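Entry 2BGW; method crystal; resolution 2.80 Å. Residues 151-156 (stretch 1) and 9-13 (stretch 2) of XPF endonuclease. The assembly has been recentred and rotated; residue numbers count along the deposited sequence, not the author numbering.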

# COMPACT_ATOMS: atom_id res chain seq x y z
N PRO A 151 17.25 -7.25 -2.93
CA PRO A 151 17.92 -6.11 -2.32
C PRO A 151 17.55 -6.02 -0.85
O PRO A 151 16.37 -6.10 -0.50
CB PRO A 151 17.33 -4.91 -3.06
CG PRO A 151 16.61 -5.44 -4.22
CD PRO A 151 16.27 -6.86 -3.95
N ARG A 152 18.57 -5.90 -0.01
CA ARG A 152 18.47 -5.59 1.41
C ARG A 152 17.52 -4.40 1.64
O ARG A 152 17.56 -3.41 0.90
CB ARG A 152 19.88 -5.22 1.88
CG ARG A 152 20.03 -4.69 3.29
CD ARG A 152 20.85 -5.65 4.18
NE ARG A 152 21.23 -4.99 5.43
CZ ARG A 152 20.75 -5.30 6.64
NH1 ARG A 152 19.88 -6.30 6.78
NH2 ARG A 152 21.16 -4.61 7.70
N LEU A 153 16.67 -4.51 2.65
CA LEU A 153 15.67 -3.51 2.94
C LEU A 153 16.34 -2.26 3.46
O LEU A 153 17.06 -2.33 4.44
CB LEU A 153 14.72 -4.05 4.01
CG LEU A 153 13.39 -3.38 4.35
CD1 LEU A 153 12.32 -3.62 3.29
CD2 LEU A 153 12.89 -3.90 5.67
N SER A 154 16.12 -1.12 2.81
CA SER A 154 16.53 0.19 3.39
C SER A 154 15.67 1.38 2.98
O SER A 154 15.01 1.39 1.94
CB SER A 154 18.01 0.51 3.14
OG SER A 154 18.19 1.13 1.89
N ASP A 155 15.71 2.39 3.83
CA ASP A 155 15.02 3.66 3.63
C ASP A 155 15.71 4.39 2.50
O ASP A 155 15.04 4.99 1.67
CB ASP A 155 15.16 4.49 4.88
CG ASP A 155 16.57 4.47 5.42
OD1 ASP A 155 17.34 3.55 5.01
OD2 ASP A 155 16.94 5.35 6.23
N VAL A 156 17.04 4.31 2.46
CA VAL A 156 17.79 5.00 1.42
C VAL A 156 17.43 4.48 0.04
O VAL A 156 17.20 5.26 -0.89
CB VAL A 156 19.29 4.93 1.63
CG1 VAL A 156 19.99 5.40 0.39
CG2 VAL A 156 19.70 5.77 2.81
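Stretch 2, residues 9-13: PRVYV

Stretch 2 lies on stretch 1 as an extended strand laid along a loop. R10 to V13 have the backbone angles of a β-strand, with phi between -147° and -98° and psi between 132° and 154°, and the strand continues later in the chain; P9, at -56/124, precedes it as loop. Stretch 1 is irregular from P151 to S154 and turns helical at D155, where phi/psi falls to -70/-39. The vectors from CA of R152 to CA of D155 and from CA of R10 to CA of Y12 are 22° apart, so the two segments run in nearly the same direction. Their backbones stay well separated: the CA atoms of L153 and V11 are 8.0 Å apart, and those of D155 and Y12 7.4 Å. The gap is therefore bridged largely by side chains, and the interface is small, with 294 Å² buried when both sides are summed.

Y12 covers the most surface, 94 Å². Its CA-to-CB bond points toward stretch 1, and chi1 of -75° (m) with chi2 of 89° sets the ring against the loop-to-helix junction. Two kinds of evidence fix its position. At the ring edge, near the ring plane, Y12 OH donates a hydrogen bond to L153 O at 3.1 Å, a carbonyl in the loop ahead of the helix. Over one face lie the carbonyl carbon of S154 and the amide nitrogen of D155, with D155 N 4.0 Å from Y12 CZ. The ring thus packs against the peptide link between S154 and D155 while its hydroxyl holds the preceding residue. S154 CA comes within 3.5 Å of Y12 OH; the CA-to-CB bond of S154 points away overall, and its side chain, at the N-cap position, caps a backbone nitrogen just past the stretch. The CA-to-CB bond of D155 runs sideways, with OD1 4.0 Å from Y12 CE2, a van der Waals approach. The same OD1 accepts a weak hydrogen bond from V156 N, at 2.7 Å but with an N-H...acceptor angle of only 134°.

L153, with 79 Å² covered, is the main apolar counterpart. Its CA-to-CB bond points toward the strand, and chi1 of -167° (t) with chi2 of 74° (p) carries CD2 to 3.7 Å from Y12 CD1. The same methyl lies 3.6 Å from R10 O and 4.2 Å from V11 CA, so L153 touches both the tyrosine ring and the strand backbone. V11 itself directs its CA-to-CB bond away and has only 4 Å² covered, in keeping with the alternation of side chains along a strand.

R10, at 50 Å², again has its CA-to-CB bond toward stretch 1. Its model ends at CD, which lies 3.8 Å from R152 NH1. The CA-to-CB bond of R152 runs sideways, but the end of its side chain comes nearer, and CD of R10 meets the guanidinium obliquely. P151 and V156 in stretch 1, like P9 and V13 in stretch 2, make no contact across the interface.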

# COMPACT_ATOMS: atom_id res chain seq x y z
N PRO A 9 13.50 -10.96 11.12
CA PRO A 9 12.35 -10.06 10.94
C PRO A 9 12.73 -8.61 11.19
O PRO A 9 13.21 -8.27 12.29
CB PRO A 9 11.37 -10.56 12.00
CG PRO A 9 11.70 -12.02 12.08
CD PRO A 9 13.19 -12.03 12.07
N ARG A 10 12.47 -7.77 10.18
CA ARG A 10 13.01 -6.41 10.10
C ARG A 10 12.00 -5.51 9.39
O ARG A 10 11.48 -5.87 8.33
CB ARG A 10 14.27 -6.44 9.23
CG ARG A 10 15.48 -5.69 9.74
CD ARG A 10 16.66 -5.92 8.81
N VAL A 11 11.72 -4.35 9.97
CA VAL A 11 10.87 -3.36 9.32
C VAL A 11 11.35 -1.98 9.69
O VAL A 11 11.96 -1.81 10.73
CB VAL A 11 9.36 -3.49 9.70
CG1 VAL A 11 8.86 -4.91 9.49
CG2 VAL A 11 9.09 -3.05 11.12
N TYR A 12 11.07 -1.01 8.82
CA TYR A 12 11.34 0.39 9.10
C TYR A 12 10.08 1.16 9.46
O TYR A 12 9.08 1.07 8.74
CB TYR A 12 11.93 1.04 7.86
CG TYR A 12 13.36 0.69 7.59
CD1 TYR A 12 13.68 -0.43 6.83
CD2 TYR A 12 14.40 1.48 8.09
CE1 TYR A 12 15.00 -0.76 6.56
CE2 TYR A 12 15.73 1.15 7.84
CZ TYR A 12 16.03 0.03 7.07
OH TYR A 12 17.33 -0.31 6.81
N VAL A 13 10.14 1.94 10.54
CA VAL A 13 9.04 2.83 10.94
C VAL A 13 9.30 4.22 10.47
O VAL A 13 10.37 4.77 10.74
CB VAL A 13 8.98 3.15 12.45
CG1 VAL A 13 7.57 3.10 12.92
CG2 VAL A 13 9.87 2.28 13.25